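Local atomic coordinates of mitochondrial dynamics protein MID49 (Mus musculus, PDB entry 4WOY), a protein that promotes mitochondrial fission as an outer-membrane receptor that recruits the dynamin-related GTPase Drp1 to the mitochondrial surface and regulates its activity. Residues Pro74-Trp82 with Ser113-Leu124; Thr175-Pro183 with Arg190-Glu198. The protein carries 1 engineered substitution. All coordinates share one frame; numbering follows the deposited sequence.

Contact 1. Residues Pro74-Trp82 with Ser113-Leu124; sequences PLELEPGLW and SPWDRFLVGGYL
An ST turn at Ser113 and the loop that leaves strand 69-74 meet here, and the loop's Glu78 reaches the turn: Ser113 OG donates to Glu78 OE2 at 2.9 Å, on the syn side and 27° out of the carboxylate plane. Ser113 OG also accepts from Trp115 N at 3.1 Å, which defines the turn and ties the hydroxyl to both segments. Glu78 CG lies anti to its carbonyl carbon (chi1 -60°) and the chain then bends at chi2; this brings Glu78 OE1 to Trp82 NE1 at 3.0 Å, nearly along the C-O axis, with OE1 in the indole plane. Each carboxylate oxygen thus has its own donor. Within the nucleotidyltransferase-like domain, segment 74-82 holds the loop between strands 69-74 and 82-86, with the last and first residue of those strands at its ends, and the indole of Trp115 lies against Leu75-Glu78. Trp115 NE1 donates to Glu76 O at 2.9 Å, nearly straight at 162°, although the nitrogen stands well above the carbonyl plane. Leu75 CD2 sits over the six-membered ring of Trp115, 3.6 Å from its centroid, and Leu77 CD2 covers the five-membered ring, both as CH-pi contacts. Trp82 crosses Trp115 at about a right angle, Trp82 CZ2 touching Trp115 CB at 3.8 Å. Trp82 CZ3 meets Leu124 CB at 3.7 Å, while Leu119 CD2 lies at that ring's edge. Phe48 packs edge-to-face with Trp115; Asp116 bridges Arg102 through OD1, while OD2 accepts from Gly111 N.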
loop_
_atom_site.group_PDB
_atom_site.type_symbol
_atom_site.label_atom_id
_atom_site.label_comp_id
_atom_site.label_asym_id
_atom_site.label_seq_id
_atom_site.Cartn_x
_atom_site.Cartn_y
_atom_site.Cartn_z
ATOM N N PRO A 74 11.412 9.398 -1.706
ATOM C CA PRO A 74 12.066 8.927 -2.940
ATOM C C PRO A 74 13.578 9.079 -2.927
ATOM O O PRO A 74 14.099 10.144 -2.637
ATOM C CB PRO A 74 11.437 9.797 -4.033
ATOM C CG PRO A 74 10.956 11.034 -3.320
ATOM C CD PRO A 74 10.576 10.597 -1.930
ATOM N N LEU A 75 14.272 7.989 -3.234
ATOM C CA LEU A 75 15.708 8.036 -3.433
ATOM C C LEU A 75 15.969 8.678 -4.779
ATOM O O LEU A 75 15.242 8.394 -5.742
ATOM C CB LEU A 75 16.311 6.634 -3.391
ATOM C CG LEU A 75 16.520 5.968 -2.034
ATOM C CD1 LEU A 75 15.207 5.398 -1.484
ATOM C CD2 LEU A 75 17.612 4.909 -2.167
ATOM N N GLU A 76 16.945 9.580 -4.856
ATOM C CA GLU A 76 17.321 10.098 -6.167
ATOM C C GLU A 76 18.560 9.356 -6.634
ATOM O O GLU A 76 19.663 9.656 -6.189
ATOM C CB GLU A 76 17.559 11.607 -6.137
ATOM C CG GLU A 76 16.276 12.373 -5.833
ATOM C CD GLU A 76 16.469 13.849 -5.614
ATOM O OE1 GLU A 76 17.631 14.318 -5.497
ATOM O OE2 GLU A 76 15.432 14.541 -5.569
ATOM N N LEU A 77 18.371 8.382 -7.523
ATOM C CA LEU A 77 19.492 7.593 -8.022
ATOM C C LEU A 77 20.166 8.270 -9.238
ATOM O O LEU A 77 19.492 8.866 -10.076
ATOM C CB LEU A 77 19.020 6.182 -8.382
ATOM C CG LEU A 77 18.451 5.321 -7.247
ATOM C CD1 LEU A 77 18.028 3.932 -7.740
ATOM C CD2 LEU A 77 19.461 5.209 -6.122
ATOM N N GLU A 78 21.491 8.222 -9.310
ATOM C CA GLU A 78 22.197 8.718 -10.503
ATOM C C GLU A 78 21.742 7.961 -11.756
ATOM O O GLU A 78 21.724 6.739 -11.773
ATOM C CB GLU A 78 23.726 8.603 -10.359
ATOM C CG GLU A 78 24.326 9.373 -9.183
ATOM C CD GLU A 78 24.242 8.622 -7.848
ATOM O OE1 GLU A 78 23.544 7.589 -7.764
ATOM O OE2 GLU A 78 24.890 9.067 -6.882
ATOM N N PRO A 79 21.323 8.691 -12.787
ATOM C CA PRO A 79 20.843 8.017 -14.005
ATOM C C PRO A 79 21.891 7.135 -14.684
ATOM O O PRO A 79 22.994 7.588 -14.958
ATOM C CB PRO A 79 20.434 9.185 -14.914
ATOM C CG PRO A 79 21.150 10.397 -14.343
ATOM C CD PRO A 79 21.235 10.161 -12.870
ATOM N N GLY A 80 21.542 5.873 -14.916
ATOM C CA GLY A 80 22.432 4.941 -15.586
ATOM C C GLY A 80 23.508 4.304 -14.722
ATOM O O GLY A 80 24.308 3.503 -15.200
ATOM N N LEU A 81 23.541 4.671 -13.451
ATOM C CA LEU A 81 24.486 4.083 -12.505
ATOM C C LEU A 81 23.849 2.879 -11.839
ATOM O O LEU A 81 24.505 2.122 -11.131
ATOM C CB LEU A 81 24.893 5.103 -11.446
ATOM C CG LEU A 81 26.335 5.190 -10.963
ATOM C CD1 LEU A 81 27.293 5.471 -12.116
ATOM C CD2 LEU A 81 26.437 6.292 -9.900
ATOM N N TRP A 82 22.552 2.723 -12.075
ATOM C CA TRP A 82 21.752 1.713 -11.395
ATOM C C TRP A 82 20.798 1.077 -12.377
ATOM O O TRP A 82 20.276 1.744 -13.269
ATOM C CB TRP A 82 20.969 2.321 -10.226
ATOM C CG TRP A 82 21.825 3.077 -9.263
ATOM C CD1 TRP A 82 22.138 4.420 -9.297
ATOM C CD2 TRP A 82 22.493 2.531 -8.110
ATOM N NE1 TRP A 82 22.951 4.730 -8.224
ATOM C CE2 TRP A 82 23.187 3.595 -7.488
ATOM C CE3 TRP A 82 22.562 1.242 -7.543
ATOM C CZ2 TRP A 82 23.949 3.411 -6.327
ATOM C CZ3 TRP A 82 23.319 1.062 -6.367
ATOM C CH2 TRP A 82 24.001 2.147 -5.778
ATOM N N SER A 113 29.068 7.212 -5.504
ATOM C CA SER A 113 27.683 7.501 -5.158
ATOM C C SER A 113 27.430 7.426 -3.655
ATOM O O SER A 113 27.884 6.491 -2.998
ATOM C CB SER A 113 26.742 6.538 -5.863
ATOM O OG SER A 113 25.444 6.660 -5.303
ATOM N N PRO A 114 26.674 8.399 -3.115
ATOM C CA PRO A 114 26.322 8.406 -1.689
ATOM C C PRO A 114 25.513 7.178 -1.302
ATOM O O PRO A 114 25.519 6.771 -0.142
ATOM C CB PRO A 114 25.487 9.699 -1.535
ATOM C CG PRO A 114 24.975 9.995 -2.955
ATOM C CD PRO A 114 26.103 9.567 -3.835
ATOM N N TRP A 115 24.842 6.567 -2.267
ATOM C CA TRP A 115 24.093 5.372 -1.966
ATOM C C TRP A 115 24.992 4.126 -1.823
ATOM O O TRP A 115 24.509 3.059 -1.393
ATOM C CB TRP A 115 23.036 5.135 -3.045
ATOM C CG TRP A 115 22.077 6.285 -3.224
ATOM C CD1 TRP A 115 21.938 7.074 -4.340
ATOM C CD2 TRP A 115 21.118 6.773 -2.261
ATOM N NE1 TRP A 115 20.954 8.019 -4.127
ATOM C CE2 TRP A 115 20.438 7.856 -2.865
ATOM C CE3 TRP A 115 20.785 6.414 -0.945
ATOM C CZ2 TRP A 115 19.441 8.580 -2.192
ATOM C CZ3 TRP A 115 19.783 7.127 -0.286
ATOM C CH2 TRP A 115 19.124 8.194 -0.912
ATOM N N ASP A 116 26.274 4.240 -2.196
ATOM C CA ASP A 116 27.167 3.067 -2.172
ATOM C C ASP A 116 27.338 2.465 -0.761
ATOM O O ASP A 116 27.562 1.259 -0.633
ATOM C CB ASP A 116 28.553 3.388 -2.733
ATOM C CG ASP A 116 28.555 3.579 -4.233
ATOM O OD1 ASP A 116 27.577 3.192 -4.906
ATOM O OD2 ASP A 116 29.561 4.109 -4.742
ATOM N N ARG A 117 27.196 3.276 0.289
ATOM C CA ARG A 117 27.333 2.746 1.648
ATOM C C ARG A 117 26.221 1.737 2.006
ATOM O O ARG A 117 26.342 0.996 2.984
ATOM C CB ARG A 117 27.349 3.865 2.670
ATOM C CG ARG A 117 26.054 4.564 2.784
ATOM C CD ARG A 117 26.089 5.538 3.934
ATOM N NE ARG A 117 25.802 4.868 5.189
ATOM C CZ ARG A 117 25.397 5.500 6.285
ATOM N NH1 ARG A 117 25.238 6.824 6.278
ATOM N NH2 ARG A 117 25.145 4.805 7.388
ATOM N N PHE A 118 25.150 1.715 1.217
ATOM C CA PHE A 118 24.075 0.752 1.412
ATOM C C PHE A 118 24.219 -0.448 0.499
ATOM O O PHE A 118 23.292 -1.251 0.360
ATOM C CB PHE A 118 22.725 1.437 1.200
ATOM C CG PHE A 118 22.580 2.679 2.008
ATOM C CD1 PHE A 118 22.431 2.596 3.395
ATOM C CD2 PHE A 118 22.669 3.932 1.404
ATOM C CE1 PHE A 118 22.328 3.755 4.168
ATOM C CE2 PHE A 118 22.570 5.093 2.168
ATOM C CZ PHE A 118 22.405 5.000 3.563
ATOM N N LEU A 119 25.373 -0.567 -0.148
ATOM C CA LEU A 119 25.631 -1.729 -0.975
ATOM C C LEU A 119 25.926 -2.976 -0.144
ATOM O O LEU A 119 26.742 -2.951 0.765
ATOM C CB LEU A 119 26.802 -1.455 -1.924
ATOM C CG LEU A 119 26.592 -0.610 -3.173
ATOM C CD1 LEU A 119 27.922 -0.524 -3.882
ATOM C CD2 LEU A 119 25.568 -1.270 -4.055
ATOM N N VAL A 120 25.219 -4.053 -0.447
ATOM C CA VAL A 120 25.611 -5.398 -0.055
ATOM C C VAL A 120 26.009 -6.144 -1.316
ATOM O O VAL A 120 25.178 -6.338 -2.193
ATOM C CB VAL A 120 24.482 -6.135 0.678
ATOM C CG1 VAL A 120 24.879 -7.581 0.947
ATOM C CG2 VAL A 120 24.208 -5.439 1.962
ATOM N N GLY A 121 27.283 -6.498 -1.436
ATOM C CA GLY A 121 27.841 -6.918 -2.709
ATOM C C GLY A 121 27.697 -5.855 -3.778
ATOM O O GLY A 121 28.162 -4.734 -3.612
ATOM N N GLY A 122 27.029 -6.202 -4.873
ATOM C CA GLY A 122 26.797 -5.263 -5.957
ATOM C C GLY A 122 25.372 -4.734 -6.085
ATOM O O GLY A 122 24.973 -4.256 -7.144
ATOM N N TYR A 123 24.600 -4.849 -5.009
ATOM C CA TYR A 123 23.232 -4.389 -5.007
ATOM C C TYR A 123 22.945 -3.434 -3.886
ATOM O O TYR A 123 23.453 -3.594 -2.774
ATOM C CB TYR A 123 22.291 -5.579 -4.898
ATOM C CG TYR A 123 22.383 -6.502 -6.084
ATOM C CD1 TYR A 123 21.583 -6.297 -7.215
ATOM C CD2 TYR A 123 23.280 -7.567 -6.089
ATOM C CE1 TYR A 123 21.677 -7.141 -8.323
ATOM C CE2 TYR A 123 23.382 -8.426 -7.196
ATOM C CZ TYR A 123 22.586 -8.195 -8.306
ATOM O OH TYR A 123 22.664 -9.035 -9.390
ATOM N N LEU A 124 22.102 -2.457 -4.180
ATOM C CA LEU A 124 21.614 -1.539 -3.177
ATOM C C LEU A 124 20.618 -2.252 -2.265
ATOM O O LEU A 124 19.549 -2.679 -2.707
ATOM C CB LEU A 124 20.948 -0.341 -3.842
ATOM C CG LEU A 124 20.434 0.780 -2.958
ATOM C CD1 LEU A 124 21.588 1.412 -2.239
ATOM C CD2 LEU A 124 19.731 1.780 -3.843
#

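Contact 2. Residues Thr175-Pro183 with Arg190-Glu198; sequences TLAVLMVVP and RLLLAWPLE
The indole of Trp195 is sandwiched between Leu179 CD2 on one face and Pro196 CD on the opposite face. Leu179 CD2 lies 3.7 Å from the centroid of the six-membered ring of Trp195 and 17° off its normal, a position that meets the criteria for a CH-pi contact; the methyl is displaced toward the rim. Ala177 CB and Val178 O approach the ring obliquely, at CH2 and CZ3 respectively. With chi1 at -146°, away from the usual staggered values, the Trp195 side chain swings back beside strand 173-182. This strand pairs with 191-193 as an antiparallel beta hairpin in the mixed sheet of the domain. Val182 and Leu192 form a hydrogen-bonded pair: Val182 N donates to Leu192 O at 3.0 Å, and Leu192 N to Val182 O at 2.9 Å. Val181 and Leu193 are the adjacent non-hydrogen-bonded pair, their side chains running alongside each other on the same face of the sheet, with Val181 CG1 3.5 Å from Leu193 CD2. On the other face, Val182 CG2 packs against Leu192 CB at 3.5 Å. Ala194 N continues the pairing with a 2.9 Å bond to Met180 O. Next to it a water bridges the two chain segments, donating to Val178 O and Ala194 O and accepting from Met180 N. Ala194, centre of an inverse gamma turn, rests its CB against Met180 CE at 4.0 Å.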
loop_
_atom_site.group_PDB
_atom_site.type_symbol
_atom_site.label_atom_id
_atom_site.label_comp_id
_atom_site.label_asym_id
_atom_site.label_seq_id
_atom_site.Cartn_x
_atom_site.Cartn_y
_atom_site.Cartn_z
ATOM N N THR A 175 -2.074 5.586 11.054
ATOM C CA THR A 175 -0.729 5.091 10.886
ATOM C C THR A 175 -0.056 5.634 9.631
ATOM O O THR A 175 -0.653 5.667 8.565
ATOM C CB THR A 175 -0.742 3.579 10.821
ATOM O OG1 THR A 175 -1.370 3.079 12.003
ATOM C CG2 THR A 175 0.674 3.032 10.732
ATOM N N LEU A 176 1.188 6.078 9.773
ATOM C CA LEU A 176 1.982 6.484 8.633
ATOM C C LEU A 176 2.964 5.361 8.298
ATOM O O LEU A 176 3.669 4.847 9.178
ATOM C CB LEU A 176 2.736 7.784 8.906
ATOM C CG LEU A 176 1.937 9.091 8.879
ATOM C CD1 LEU A 176 2.698 10.175 9.634
ATOM C CD2 LEU A 176 1.637 9.561 7.461
ATOM N N ALA A 177 2.978 4.941 7.041
ATOM C CA ALA A 177 4.000 3.991 6.605
ATOM C C ALA A 177 5.095 4.775 5.912
ATOM O O ALA A 177 4.870 5.364 4.845
ATOM C CB ALA A 177 3.420 2.920 5.683
ATOM N N VAL A 178 6.277 4.818 6.521
ATOM C CA VAL A 178 7.385 5.542 5.916
ATOM C C VAL A 178 8.015 4.651 4.864
ATOM O O VAL A 178 8.580 3.603 5.190
ATOM C CB VAL A 178 8.437 5.950 6.935
ATOM C CG1 VAL A 178 9.512 6.761 6.255
ATOM C CG2 VAL A 178 7.798 6.732 8.070
ATOM N N LEU A 179 7.887 5.058 3.600
ATOM C CA LEU A 179 8.319 4.221 2.490
ATOM C C LEU A 179 9.434 4.845 1.683
ATOM O O LEU A 179 9.209 5.821 0.956
ATOM C CB LEU A 179 7.144 3.921 1.567
ATOM C CG LEU A 179 5.934 3.257 2.212
ATOM C CD1 LEU A 179 4.729 3.403 1.290
ATOM C CD2 LEU A 179 6.214 1.771 2.519
ATOM N N MET A 180 10.633 4.270 1.786
ATOM C CA MET A 180 11.733 4.684 0.891
ATOM C C MET A 180 11.522 4.022 -0.471
ATOM O O MET A 180 11.369 2.806 -0.554
ATOM C CB MET A 180 13.109 4.321 1.465
ATOM C CG MET A 180 13.568 5.234 2.623
ATOM S SD MET A 180 15.069 4.684 3.451
ATOM C CE MET A 180 14.602 3.061 4.048
ATOM N N VAL A 181 11.468 4.814 -1.531
ATOM C CA VAL A 181 11.040 4.279 -2.808
ATOM C C VAL A 181 11.981 4.653 -3.946
ATOM O O VAL A 181 12.667 5.686 -3.883
ATOM C CB VAL A 181 9.598 4.730 -3.132
ATOM C CG1 VAL A 181 8.639 4.308 -2.008
ATOM C CG2 VAL A 181 9.521 6.238 -3.333
ATOM N N VAL A 182 12.055 3.768 -4.951
ATOM C CA VAL A 182 12.737 4.066 -6.225
ATOM C C VAL A 182 11.711 3.859 -7.373
ATOM O O VAL A 182 10.745 3.077 -7.205
ATOM C CB VAL A 182 14.014 3.187 -6.436
ATOM C CG1 VAL A 182 14.951 3.271 -5.238
ATOM C CG2 VAL A 182 13.658 1.774 -6.667
ATOM N N PRO A 183 11.912 4.533 -8.540
ATOM C CA PRO A 183 10.909 4.590 -9.630
ATOM C C PRO A 183 10.462 3.293 -10.338
ATOM O O PRO A 183 9.398 3.330 -10.944
ATOM C CB PRO A 183 11.566 5.520 -10.659
ATOM C CG PRO A 183 12.424 6.420 -9.849
ATOM C CD PRO A 183 12.981 5.526 -8.750
ATOM N N ARG A 190 4.673 2.898 -11.153
ATOM C CA ARG A 190 4.923 1.809 -10.199
ATOM C C ARG A 190 6.227 2.068 -9.427
ATOM O O ARG A 190 7.095 2.800 -9.896
ATOM C CB ARG A 190 4.979 0.463 -10.914
ATOM C CG ARG A 190 6.182 0.298 -11.816
ATOM C CD ARG A 190 6.101 -0.993 -12.575
ATOM N NE ARG A 190 4.923 -1.035 -13.417
ATOM C CZ ARG A 190 4.354 -2.159 -13.829
ATOM N NH1 ARG A 190 4.868 -3.326 -13.460
ATOM N NH2 ARG A 190 3.268 -2.119 -14.593
ATOM N N LEU A 191 6.355 1.512 -8.230
ATOM C CA LEU A 191 7.515 1.791 -7.388
ATOM C C LEU A 191 8.137 0.510 -6.869
ATOM O O LEU A 191 7.532 -0.564 -6.934
ATOM C CB LEU A 191 7.135 2.689 -6.195
ATOM C CG LEU A 191 6.596 4.089 -6.564
ATOM C CD1 LEU A 191 6.025 4.836 -5.344
ATOM C CD2 LEU A 191 7.665 4.943 -7.270
ATOM N N LEU A 192 9.361 0.640 -6.373
ATOM C CA LEU A 192 9.953 -0.381 -5.533
ATOM C C LEU A 192 10.075 0.213 -4.148
ATOM O O LEU A 192 10.540 1.359 -4.006
ATOM C CB LEU A 192 11.325 -0.799 -6.055
ATOM C CG LEU A 192 11.378 -1.173 -7.531
ATOM C CD1 LEU A 192 12.814 -1.469 -7.946
ATOM C CD2 LEU A 192 10.450 -2.323 -7.784
ATOM N N LEU A 193 9.676 -0.544 -3.129
ATOM C CA LEU A 193 9.765 -0.067 -1.760
ATOM C C LEU A 193 10.847 -0.795 -0.996
ATOM O O LEU A 193 11.026 -1.997 -1.159
ATOM C CB LEU A 193 8.444 -0.260 -1.019
ATOM C CG LEU A 193 7.074 -0.055 -1.660
ATOM C CD1 LEU A 193 6.053 -0.840 -0.881
ATOM C CD2 LEU A 193 6.707 1.397 -1.629
ATOM N N ALA A 194 11.536 -0.075 -0.133
ATOM C CA ALA A 194 12.366 -0.697 0.859
ATOM C C ALA A 194 11.457 -1.202 1.983
ATOM O O ALA A 194 11.239 -0.512 2.975
ATOM C CB ALA A 194 13.392 0.299 1.398
ATOM N N TRP A 195 10.942 -2.411 1.859
ATOM C CA TRP A 195 10.001 -2.901 2.846
ATOM C C TRP A 195 10.476 -4.243 3.291
ATOM O O TRP A 195 11.131 -4.944 2.536
ATOM C CB TRP A 195 8.578 -2.979 2.289
ATOM C CG TRP A 195 7.465 -2.679 3.305
ATOM C CD1 TRP A 195 6.350 -3.430 3.534
ATOM C CD2 TRP A 195 7.390 -1.560 4.220
ATOM N NE1 TRP A 195 5.573 -2.844 4.506
ATOM C CE2 TRP A 195 6.191 -1.703 4.953
ATOM C CE3 TRP A 195 8.222 -0.457 4.492
ATOM C CZ2 TRP A 195 5.791 -0.775 5.937
ATOM C CZ3 TRP A 195 7.824 0.468 5.470
ATOM C CH2 TRP A 195 6.620 0.298 6.179
ATOM N N PRO A 196 10.214 -4.574 4.557
ATOM C CA PRO A 196 10.639 -5.892 4.978
ATOM C C PRO A 196 9.778 -6.975 4.404
ATOM O O PRO A 196 8.579 -6.851 4.148
ATOM C CB PRO A 196 10.479 -5.842 6.500
ATOM C CG PRO A 196 9.358 -4.900 6.697
ATOM C CD PRO A 196 9.577 -3.836 5.663
ATOM N N LEU A 197 10.475 -8.046 4.135
ATOM C CA LEU A 197 10.051 -9.317 4.619
ATOM C C LEU A 197 11.487 -9.651 5.010
ATOM O O LEU A 197 12.394 -9.583 4.170
ATOM C CB LEU A 197 9.355 -10.195 3.570
ATOM C CG LEU A 197 8.748 -11.496 4.098
ATOM C CD1 LEU A 197 7.388 -11.212 4.729
ATOM C CD2 LEU A 197 8.596 -12.497 2.978
ATOM N N GLU A 198 11.708 -9.922 6.294
ATOM C CA GLU A 198 13.072 -9.945 6.827
ATOM C C GLU A 198 13.628 -11.353 6.825
ATOM O O GLU A 198 14.773 -11.596 7.215
ATOM C CB GLU A 198 13.110 -9.338 8.235
ATOM C CG GLU A 198 13.075 -7.815 8.238
ATOM C CD GLU A 198 12.946 -7.225 9.625
ATOM O OE1 GLU A 198 11.947 -7.525 10.308
ATOM O OE2 GLU A 198 13.845 -6.459 10.028
HETATM O O HOH W 1 10.568 2.000 3.582
#

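The two contacts lie about 16 Å apart, centre to centre, and join where strand 69-74 runs parallel to strand 173-182. A probable hydrogen bond from Leu75 N to Val181 O, 2.9 Å long, carries the sheet from contact 2 to the start of the loop in contact 1. Packing follows the same seam: Pro74 CA touches Val181 CG2 at 3.7 Å, Leu75 CD1 meets Met180 CB at 3.8 Å, and Leu77 CD1 reaches Val182 CG1 at 4.0 Å. Contact 2 is buried, its centre about 9 Å from that of the chain, whereas contact 1 is partly buried, its centre about 24 Å from the chain centre.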